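PDB 6M8M: putative large adhesion protein (Lap) involved in biofilm formation from Marinobacter hydrocarbonoclasticus ATCC 49840, which binds glucose through a calcium-dependent PA14 domain and, as part of a large RTX adhesin, probably helps the bacterium attach to sugar-bearing surfaces and form biofilms. Local coordinates for residues A[51-59]-A[148-156]; A[131-141]-A[179-190]. One frame throughout, in Å; residues are numbered along the deposited sequence.

Contact 1: A[51-59]-A[148-156]; sequences GGNLSNVAQ and VAEYNGNQG. With CA (calcium ion), chain D; BGC (beta-D-glucopyranose), chain B.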
loop_
_atom_site.group_PDB
_atom_site.type_symbol
_atom_site.label_atom_id
_atom_site.label_comp_id
_atom_site.label_asym_id
_atom_site.label_seq_id
_atom_site.Cartn_x
_atom_site.Cartn_y
_atom_site.Cartn_z
ATOM N N GLY A 51 21.113 -2.605 -0.295
ATOM C CA GLY A 51 21.367 -1.404 0.454
ATOM C C GLY A 51 20.992 -1.525 1.914
ATOM O O GLY A 51 20.862 -2.623 2.449
ATOM N N GLY A 52 20.820 -0.390 2.571
ATOM C CA GLY A 52 20.532 -0.370 3.986
ATOM C C GLY A 52 19.079 -0.679 4.291
ATOM O O GLY A 52 18.239 -0.902 3.412
ATOM N N ASN A 53 18.779 -0.698 5.584
ATOM C CA ASN A 53 17.420 -0.944 6.039
ATOM C C ASN A 53 16.443 0.005 5.358
ATOM O O ASN A 53 16.745 1.179 5.153
ATOM C CB ASN A 53 17.372 -0.724 7.548
ATOM C CG ASN A 53 16.091 -1.218 8.160
ATOM O OD1 ASN A 53 15.441 -2.120 7.631
ATOM N ND2 ASN A 53 15.715 -0.633 9.280
ATOM N N LEU A 54 15.270 -0.498 5.001
ATOM C CA LEU A 54 14.227 0.388 4.505
ATOM C C LEU A 54 13.754 1.277 5.641
ATOM O O LEU A 54 13.426 0.794 6.725
ATOM C CB LEU A 54 13.052 -0.403 3.954
ATOM C CG LEU A 54 13.372 -1.214 2.700
ATOM C CD1 LEU A 54 12.085 -1.880 2.205
ATOM C CD2 LEU A 54 13.988 -0.378 1.592
ATOM N N SER A 55 13.706 2.577 5.396
ATOM C CA SER A 55 13.285 3.482 6.458
ATOM C C SER A 55 12.615 4.764 5.989
ATOM O O SER A 55 12.177 5.528 6.853
ATOM C CB SER A 55 14.464 3.847 7.350
ATOM O OG SER A 55 15.364 4.645 6.615
ATOM N N ASN A 56 12.509 5.048 4.693
ATOM C CA ASN A 56 11.841 6.272 4.277
ATOM C C ASN A 56 11.265 6.123 2.879
ATOM O O ASN A 56 11.657 5.248 2.100
ATOM C CB ASN A 56 12.728 7.522 4.405
ATOM C CG ASN A 56 13.927 7.481 3.508
ATOM O OD1 ASN A 56 13.837 7.718 2.307
ATOM N ND2 ASN A 56 15.093 7.219 4.094
ATOM N N VAL A 57 10.311 7.002 2.587
ATOM C CA VAL A 57 9.542 6.930 1.352
ATOM C C VAL A 57 10.428 7.124 0.128
ATOM O O VAL A 57 10.282 6.411 -0.874
ATOM C CB VAL A 57 8.397 7.961 1.371
ATOM C CG1 VAL A 57 7.726 8.050 -0.000
ATOM C CG2 VAL A 57 7.367 7.632 2.440
ATOM N N ALA A 58 11.325 8.117 0.162
ATOM C CA ALA A 58 12.135 8.375 -1.026
ATOM C C ALA A 58 12.995 7.167 -1.371
ATOM O O ALA A 58 13.159 6.824 -2.546
ATOM C CB ALA A 58 13.009 9.613 -0.814
ATOM N N GLN A 59 13.552 6.517 -0.360
ATOM C CA GLN A 59 14.360 5.322 -0.571
ATOM C C GLN A 59 13.532 4.197 -1.178
ATOM O O GLN A 59 13.971 3.504 -2.110
ATOM C CB GLN A 59 14.927 4.902 0.784
ATOM C CG GLN A 59 15.664 3.601 0.826
ATOM C CD GLN A 59 15.888 3.118 2.245
ATOM O OE1 GLN A 59 15.193 3.532 3.177
ATOM N NE2 GLN A 59 16.852 2.242 2.420
ATOM N N VAL A 148 -1.475 12.746 0.508
ATOM C CA VAL A 148 -2.661 12.901 1.341
ATOM C C VAL A 148 -2.588 12.081 2.616
ATOM O O VAL A 148 -3.448 12.246 3.490
ATOM C CB VAL A 148 -3.964 12.593 0.572
ATOM C CG1 VAL A 148 -4.109 13.524 -0.644
ATOM C CG2 VAL A 148 -4.035 11.139 0.145
ATOM N N ALA A 149 -1.633 11.168 2.743
ATOM C CA ALA A 149 -1.427 10.443 3.993
ATOM C C ALA A 149 -0.027 9.865 3.956
ATOM O O ALA A 149 0.437 9.458 2.887
ATOM C CB ALA A 149 -2.438 9.300 4.163
ATOM N N GLU A 150 0.638 9.812 5.103
ATOM C CA GLU A 150 1.941 9.153 5.128
ATOM C C GLU A 150 2.385 8.925 6.560
ATOM O O GLU A 150 2.059 9.700 7.466
ATOM C CB GLU A 150 3.025 9.921 4.371
ATOM C CG GLU A 150 3.404 11.208 5.029
ATOM C CD GLU A 150 4.570 11.908 4.352
ATOM O OE1 GLU A 150 4.821 13.073 4.728
ATOM O OE2 GLU A 150 5.206 11.321 3.461
ATOM N N TYR A 151 3.177 7.887 6.743
ATOM C CA TYR A 151 4.051 7.765 7.909
ATOM C C TYR A 151 5.424 7.444 7.329
ATOM O O TYR A 151 5.670 6.330 6.854
ATOM C CB TYR A 151 3.635 6.725 8.911
ATOM C CG TYR A 151 4.559 6.844 10.106
ATOM C CD1 TYR A 151 4.340 7.814 11.073
ATOM C CD2 TYR A 151 5.684 6.044 10.237
ATOM C CE1 TYR A 151 5.209 7.960 12.158
ATOM C CE2 TYR A 151 6.548 6.192 11.327
ATOM C CZ TYR A 151 6.303 7.142 12.260
ATOM O OH TYR A 151 7.183 7.261 13.315
ATOM N N ASN A 152 6.292 8.449 7.317
ATOM C CA ASN A 152 7.568 8.333 6.623
ATOM C C ASN A 152 8.605 7.853 7.633
ATOM O O ASN A 152 9.380 8.632 8.184
ATOM C CB ASN A 152 7.946 9.666 5.987
ATOM C CG ASN A 152 8.981 9.490 4.915
ATOM O OD1 ASN A 152 9.675 8.471 4.888
ATOM N ND2 ASN A 152 9.089 10.458 4.018
ATOM N N GLY A 153 8.602 6.560 7.914
ATOM C CA GLY A 153 9.496 6.000 8.906
ATOM C C GLY A 153 9.063 4.597 9.282
ATOM O O GLY A 153 8.069 4.052 8.778
ATOM N N ASN A 154 9.848 3.999 10.165
ATOM C CA ASN A 154 9.541 2.694 10.728
ATOM C C ASN A 154 8.772 2.853 12.025
ATOM O O ASN A 154 8.960 3.824 12.762
ATOM C CB ASN A 154 10.834 1.913 10.912
ATOM C CG ASN A 154 11.432 1.511 9.579
ATOM O OD1 ASN A 154 10.698 1.253 8.620
ATOM N ND2 ASN A 154 12.748 1.440 9.504
ATOM N N GLN A 155 7.869 1.919 12.290
ATOM C CA GLN A 155 7.001 2.006 13.461
ATOM C C GLN A 155 6.326 0.660 13.675
ATOM O O GLN A 155 6.066 -0.073 12.720
ATOM C CB GLN A 155 5.910 3.081 13.272
ATOM C CG GLN A 155 5.026 2.815 12.057
ATOM C CD GLN A 155 3.846 3.757 11.928
ATOM O OE1 GLN A 155 3.559 4.575 12.813
ATOM N NE2 GLN A 155 3.166 3.672 10.806
ATOM N N GLY A 156 6.024 0.354 14.937
ATOM C CA GLY A 156 5.040 -0.668 15.220
ATOM C C GLY A 156 3.672 -0.207 14.755
ATOM O O GLY A 156 3.473 0.959 14.428
HETATM CA CA CA D . 15.413 -4.438 7.324
HETATM C C2 BGC B . 8.481 -3.899 13.897
HETATM C C3 BGC B . 7.971 -3.805 15.297
HETATM C C4 BGC B . 8.873 -2.940 16.143
HETATM C C5 BGC B . 9.050 -1.574 15.494
HETATM C C6 BGC B . 9.967 -0.658 16.240
HETATM C C1 BGC B . 8.653 -2.509 13.310
HETATM O O1 BGC B . 9.174 -2.589 12.056
HETATM O O2 BGC B . 7.601 -4.612 13.016
HETATM O O3 BGC B . 7.858 -5.124 15.874
HETATM O O4 BGC B . 8.277 -2.723 17.421
HETATM O O5 BGC B . 9.589 -1.735 14.142
HETATM O O6 BGC B . 11.245 -1.219 16.399
HETATM O O HOH W 1 15.679 -4.121 9.752
#

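Contact 2: A[131-141]-A[179-190]; sequences FRVRADDGYRI and YWDQGGAAQLRI. With CA (calcium ion), chain E; CA (calcium ion), chain D; BGC (beta-D-glucopyranose), chain B.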
loop_
_atom_site.group_PDB
_atom_site.type_symbol
_atom_site.label_atom_id
_atom_site.label_comp_id
_atom_site.label_asym_id
_atom_site.label_seq_id
_atom_site.Cartn_x
_atom_site.Cartn_y
_atom_site.Cartn_z
ATOM N N PHE A 131 -8.233 9.604 4.095
ATOM C CA PHE A 131 -7.766 8.281 4.464
ATOM C C PHE A 131 -7.372 8.237 5.938
ATOM O O PHE A 131 -6.925 9.228 6.518
ATOM C CB PHE A 131 -6.536 7.896 3.642
ATOM C CG PHE A 131 -6.810 7.590 2.199
ATOM C CD1 PHE A 131 -7.268 6.348 1.821
ATOM C CD2 PHE A 131 -6.549 8.532 1.216
ATOM C CE1 PHE A 131 -7.489 6.061 0.475
ATOM C CE2 PHE A 131 -6.767 8.243 -0.121
ATOM C CZ PHE A 131 -7.230 7.006 -0.490
ATOM N N ARG A 132 -7.483 7.046 6.512
ATOM C CA ARG A 132 -6.905 6.707 7.808
ATOM C C ARG A 132 -6.185 5.381 7.624
ATOM O O ARG A 132 -6.732 4.462 7.012
ATOM C CB ARG A 132 -7.954 6.636 8.912
ATOM C CG ARG A 132 -7.341 6.344 10.273
ATOM C CD ARG A 132 -8.356 6.524 11.378
ATOM N NE ARG A 132 -9.359 5.486 11.333
ATOM C CZ ARG A 132 -10.352 5.363 12.209
ATOM N NH1 ARG A 132 -10.467 6.235 13.204
ATOM N NH2 ARG A 132 -11.218 4.372 12.087
ATOM N N VAL A 133 -4.960 5.287 8.131
ATOM C CA VAL A 133 -4.085 4.152 7.840
ATOM C C VAL A 133 -3.520 3.603 9.136
ATOM O O VAL A 133 -2.992 4.365 9.949
ATOM C CB VAL A 133 -2.929 4.549 6.899
ATOM C CG1 VAL A 133 -2.042 3.340 6.599
ATOM C CG2 VAL A 133 -3.462 5.184 5.612
ATOM N N ARG A 134 -3.604 2.293 9.311
ATOM C CA ARG A 134 -2.883 1.602 10.365
ATOM C C ARG A 134 -1.807 0.762 9.682
ATOM O O ARG A 134 -2.121 -0.065 8.814
ATOM C CB ARG A 134 -3.796 0.711 11.195
ATOM C CG ARG A 134 -3.036 0.006 12.325
ATOM C CD ARG A 134 -3.990 -0.672 13.286
ATOM N NE ARG A 134 -3.311 -1.312 14.409
ATOM C CZ ARG A 134 -2.898 -0.678 15.493
ATOM N NH1 ARG A 134 -3.061 0.623 15.626
ATOM N NH2 ARG A 134 -2.301 -1.369 16.455
ATOM N N ALA A 135 -0.545 0.980 10.036
ATOM C CA ALA A 135 0.531 0.286 9.348
ATOM C C ALA A 135 1.730 0.060 10.255
ATOM O O ALA A 135 1.979 0.810 11.208
ATOM C CB ALA A 135 0.981 1.087 8.108
ATOM N N ASP A 136 2.483 -0.982 9.901
ATOM C CA ASP A 136 3.846 -1.268 10.366
ATOM C C ASP A 136 4.486 -1.808 9.092
ATOM O O ASP A 136 4.073 -2.874 8.639
ATOM C CB ASP A 136 3.798 -2.322 11.471
ATOM C CG ASP A 136 5.160 -2.879 11.836
ATOM O OD1 ASP A 136 6.109 -2.753 11.040
ATOM O OD2 ASP A 136 5.249 -3.492 12.930
ATOM N N ASP A 137 5.414 -1.100 8.442
ATOM C CA ASP A 137 6.094 0.101 8.877
ATOM C C ASP A 137 5.494 1.348 8.247
ATOM O O ASP A 137 4.456 1.815 8.717
ATOM C CB ASP A 137 7.592 -0.046 8.577
ATOM C CG ASP A 137 8.260 -0.975 9.565
ATOM O OD1 ASP A 137 8.548 -0.512 10.697
ATOM O OD2 ASP A 137 8.425 -2.185 9.243
ATOM N N GLY A 138 6.143 1.917 7.239
ATOM C CA GLY A 138 5.750 3.192 6.685
ATOM C C GLY A 138 4.978 3.099 5.383
ATOM O O GLY A 138 4.821 2.038 4.790
ATOM N N TYR A 139 4.522 4.266 4.941
ATOM C CA TYR A 139 3.712 4.337 3.735
ATOM C C TYR A 139 3.558 5.784 3.293
ATOM O O TYR A 139 3.773 6.727 4.062
ATOM C CB TYR A 139 2.299 3.744 3.933
ATOM C CG TYR A 139 1.572 4.440 5.052
ATOM C CD1 TYR A 139 1.783 4.057 6.361
ATOM C CD2 TYR A 139 0.744 5.534 4.821
ATOM C CE1 TYR A 139 1.183 4.709 7.410
ATOM C CE2 TYR A 139 0.138 6.217 5.885
ATOM C CZ TYR A 139 0.373 5.794 7.177
ATOM O OH TYR A 139 -0.215 6.463 8.240
ATOM N N ARG A 140 3.131 5.940 2.041
ATOM C CA ARG A 140 2.672 7.218 1.517
ATOM C C ARG A 140 1.516 6.950 0.566
ATOM O O ARG A 140 1.605 6.037 -0.269
ATOM C CB ARG A 140 3.767 7.973 0.771
ATOM C CG ARG A 140 3.224 9.293 0.186
ATOM C CD ARG A 140 4.280 10.122 -0.482
ATOM N NE ARG A 140 5.167 10.709 0.508
ATOM C CZ ARG A 140 6.284 11.345 0.205
ATOM N NH1 ARG A 140 6.667 11.461 -1.063
ATOM N NH2 ARG A 140 7.033 11.837 1.170
ATOM N N ILE A 141 0.451 7.739 0.680
ATOM C CA ILE A 141 -0.660 7.748 -0.267
ATOM C C ILE A 141 -0.657 9.086 -0.991
ATOM O O ILE A 141 -0.632 10.143 -0.355
ATOM C CB ILE A 141 -2.021 7.551 0.435
ATOM C CG1 ILE A 141 -1.990 6.305 1.322
ATOM C CG2 ILE A 141 -3.136 7.518 -0.608
ATOM C CD1 ILE A 141 -3.314 5.942 1.948
ATOM N N TYR A 179 4.191 1.245 0.489
ATOM C CA TYR A 179 4.186 0.717 1.849
ATOM C C TYR A 179 5.413 -0.172 1.973
ATOM O O TYR A 179 5.815 -0.815 0.992
ATOM C CB TYR A 179 2.879 -0.093 2.136
ATOM C CG TYR A 179 3.068 -1.104 3.228
ATOM C CD1 TYR A 179 2.969 -0.754 4.563
ATOM C CD2 TYR A 179 3.442 -2.400 2.920
ATOM C CE1 TYR A 179 3.215 -1.676 5.568
ATOM C CE2 TYR A 179 3.699 -3.322 3.905
ATOM C CZ TYR A 179 3.600 -2.956 5.226
ATOM O OH TYR A 179 3.902 -3.895 6.166
ATOM N N TRP A 180 5.999 -0.239 3.169
ATOM C CA TRP A 180 7.086 -1.188 3.376
ATOM C C TRP A 180 7.076 -1.791 4.764
ATOM O O TRP A 180 6.529 -1.232 5.726
ATOM C CB TRP A 180 8.447 -0.548 3.108
ATOM C CG TRP A 180 8.912 0.439 4.136
ATOM C CD1 TRP A 180 9.695 0.186 5.209
ATOM C CD2 TRP A 180 8.649 1.844 4.156
ATOM N NE1 TRP A 180 9.936 1.338 5.907
ATOM C CE2 TRP A 180 9.306 2.374 5.280
ATOM C CE3 TRP A 180 7.912 2.707 3.333
ATOM C CZ2 TRP A 180 9.275 3.734 5.597
ATOM C CZ3 TRP A 180 7.882 4.058 3.646
ATOM C CH2 TRP A 180 8.559 4.556 4.771
ATOM N N ASP A 181 7.723 -2.953 4.829
ATOM C CA ASP A 181 8.117 -3.593 6.070
ATOM C C ASP A 181 9.639 -3.647 6.119
ATOM O O ASP A 181 10.274 -4.224 5.226
ATOM C CB ASP A 181 7.556 -5.015 6.174
ATOM C CG ASP A 181 8.061 -5.721 7.408
ATOM O OD1 ASP A 181 8.152 -5.043 8.445
ATOM O OD2 ASP A 181 8.391 -6.927 7.334
ATOM N N GLN A 182 10.225 -3.045 7.156
ATOM C CA GLN A 182 11.659 -3.147 7.405
ATOM C C GLN A 182 12.039 -4.471 8.045
ATOM O O GLN A 182 13.234 -4.801 8.100
ATOM C CB GLN A 182 12.128 -2.003 8.316
ATOM C CG GLN A 182 11.600 -2.028 9.742
ATOM C CD GLN A 182 12.602 -2.461 10.800
ATOM O OE1 GLN A 182 13.830 -2.376 10.643
ATOM N NE2 GLN A 182 12.069 -2.910 11.917
ATOM N N GLY A 183 11.067 -5.228 8.527
ATOM C CA GLY A 183 11.291 -6.472 9.234
ATOM C C GLY A 183 10.387 -6.544 10.446
ATOM O O GLY A 183 9.822 -5.551 10.899
ATOM N N GLY A 184 10.263 -7.734 10.987
ATOM C CA GLY A 184 9.493 -7.949 12.214
ATOM C C GLY A 184 8.025 -8.211 11.906
ATOM O O GLY A 184 7.697 -9.129 11.153
ATOM N N ALA A 185 7.149 -7.414 12.488
ATOM C CA ALA A 185 5.725 -7.490 12.185
ATOM C C ALA A 185 5.419 -6.615 10.974
ATOM O O ALA A 185 6.172 -5.699 10.638
ATOM C CB ALA A 185 4.892 -7.061 13.389
ATOM N N ALA A 186 4.290 -6.890 10.329
ATOM C CA ALA A 186 3.902 -6.133 9.146
ATOM C C ALA A 186 2.385 -6.080 9.087
ATOM O O ALA A 186 1.717 -7.120 9.192
ATOM C CB ALA A 186 4.442 -6.791 7.875
ATOM N N GLN A 187 1.849 -4.880 8.875
ATOM C CA GLN A 187 0.410 -4.677 8.793
ATOM C C GLN A 187 0.136 -3.482 7.904
ATOM O O GLN A 187 0.891 -2.506 7.942
ATOM C CB GLN A 187 -0.188 -4.434 10.184
ATOM C CG GLN A 187 -1.701 -4.246 10.160
ATOM C CD GLN A 187 -2.315 -4.208 11.539
ATOM O OE1 GLN A 187 -1.612 -4.054 12.540
ATOM N NE2 GLN A 187 -3.633 -4.339 11.603
ATOM N N LEU A 188 -0.946 -3.545 7.134
ATOM C CA LEU A 188 -1.401 -2.396 6.357
ATOM C C LEU A 188 -2.922 -2.450 6.273
ATOM O O LEU A 188 -3.478 -3.334 5.614
ATOM C CB LEU A 188 -0.803 -2.368 4.959
ATOM C CG LEU A 188 -1.277 -1.223 4.063
ATOM C CD1 LEU A 188 -0.868 0.131 4.621
ATOM C CD2 LEU A 188 -0.738 -1.408 2.652
ATOM N N ARG A 189 -3.595 -1.482 6.887
ATOM C CA ARG A 189 -5.045 -1.355 6.796
ATOM C C ARG A 189 -5.362 0.080 6.411
ATOM O O ARG A 189 -5.020 1.014 7.146
ATOM C CB ARG A 189 -5.710 -1.700 8.129
ATOM C CG ARG A 189 -7.226 -1.628 8.068
ATOM C CD ARG A 189 -7.858 -1.811 9.433
ATOM N NE ARG A 189 -7.547 -3.119 9.997
ATOM C CZ ARG A 189 -7.294 -3.347 11.281
ATOM N NH1 ARG A 189 -7.282 -2.348 12.159
ATOM N NH2 ARG A 189 -7.017 -4.575 11.689
ATOM N N ILE A 190 -6.006 0.264 5.266
ATOM C CA ILE A 190 -6.355 1.579 4.759
ATOM C C ILE A 190 -7.869 1.721 4.774
ATOM O O ILE A 190 -8.587 0.861 4.243
ATOM C CB ILE A 190 -5.796 1.806 3.343
ATOM C CG1 ILE A 190 -4.282 1.624 3.357
ATOM C CG2 ILE A 190 -6.187 3.178 2.825
ATOM C CD1 ILE A 190 -3.602 1.812 2.027
HETATM CA CA CA E . 7.897 -4.156 10.562
HETATM CA CA CA D . 15.413 -4.438 7.324
HETATM C C2 BGC B . 8.481 -3.899 13.897
HETATM C C3 BGC B . 7.971 -3.805 15.297
HETATM C C4 BGC B . 8.873 -2.940 16.143
HETATM C C5 BGC B . 9.050 -1.574 15.494
HETATM C C6 BGC B . 9.967 -0.658 16.240
HETATM C C1 BGC B . 8.653 -2.509 13.310
HETATM O O1 BGC B . 9.174 -2.589 12.056
HETATM O O2 BGC B . 7.601 -4.612 13.016
HETATM O O3 BGC B . 7.858 -5.124 15.874
HETATM O O4 BGC B . 8.277 -2.723 17.421
HETATM O O5 BGC B . 9.589 -1.735 14.142
HETATM O O6 BGC B . 11.245 -1.219 16.399
HETATM O O HOH W 1 15.679 -4.121 9.752
#

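Contact 1: A[51-59]-A[148-156]
N152 and N154 reach across from the 148-156 segment and hold the 51-59 loop at two points. N152 OD1 accepts from V57 N, the first amide of helix 57-66, at 2.8 Å. The donor is tilted 34° from the carbonyl plane. CG of N152 lies anti to its own backbone N (chi1 -161°), which carries the amide over to the helix start. There CG2 of V57 packs on the amide carbon, 3.5 Å from N152 CG, and the two side chains cross at about a right angle.

N154 uses its other end. Its ND2 donates to L54 O at 2.9 Å, in the carbonyl plane and on a lone pair. Its OD1 accepts from W180 NE1, so both ends of this amide are bonded and its flip is fixed. Between the two asparagines, G153 CA makes a CA-H...O contact with S55 O at 3.4 Å.

The loop itself is braced from within. N56 is the N-cap of helix 57-66: its OD1 accepts from Q59 N. Q59 OE1 turns back to accept from S55 N at 2.8 Å and, in a weak hydrogen bond, from N56 N. Q59 NE2 donates to N53 O. N53 OD1 binds a calcium ion at 2.3 Å, together with Q47, D113 and Q182. On the other segment, E150 forms a salt bridge with R140, and Q155 and G156 border the bound glucose.

N56 and Q59 make a capping box. The arrangement is that of a capped helix start and the loop before it, joined by two asparagine amides to the loop that leads from strand 146-151 into the sugar site.

Contact 2: A[131-141]-A[179-190]
The calcium-dependent sugar site of the PA14 domain is built here, where two strand ends meet two loops. D136 and D137, joined by a cis peptide bond, form a DD pair like that of related PA14 lectins. D136 OD1, D137 OD2 and D181 OD1 bind the calcium ion, with carbonyls of G183 and A185. Glucose O1 and O2, both 2.5 Å from the calcium ion, bring the ligands to seven.

The protein also grips these hydroxyls directly. Q182 NE2 donates to glucose O1 at 2.9 Å; its chain bends at chi2 (105°) over the site. A185 N donates to O2. D137 OD1 lies 2.6 Å from O1, and D136 OD2 is equally near O2.

A second shell sets the ligands. Q182 N donates to D137 OD2 from above the carboxylate plane, and D181 OD1 takes G183 N in an Asx turn. D136 O accepts from both Q187 N and Y179 OH. Y179 OH is 2.7 Å from D136 O, which lies at the edge of the Y179 ring. D137 and G138 form a classic beta bulge opposite W180. G138 CA sits over the six-membered ring of W180, 3.6 Å from its centroid and 9° off the normal.

Strand 131-136 leads into the site and strand 186-190 leads out, antiparallel to it, with R134 and R189 a hydrogen-bonded pair. On the face of V133 and A135, L188 and I190 pack inward, and I190 CG2 meets F131 CD1 at 3.5 Å.

Three acidic side chains crowd one ion. Calcium probably offsets their mutual repulsion and draws O1 and O2 into place, so sugar binding should depend on the metal.

Overall arrangement
Contact 2 is buried and near the middle of the chain; contact 1 lies farther out and is partly buried. Contact 2 holds a strand pair from each of the two sheets, with apolar packing and metal ligands. Contact 1 is smaller and relies mainly on asparagine amides. The two meet through strands 139-143 and 146-151, neighbours in one sheet, and through side chains of the 148-156 loop on W180. Both touch the glucose, and N53 of contact 1 and Q182 of contact 2 share the calcium ion of chain D. In contact 2 three carboxylates bind the other calcium, and two of them also lie against the sugar hydroxyls; in contact 1 neutral amides bridge loop and helix start.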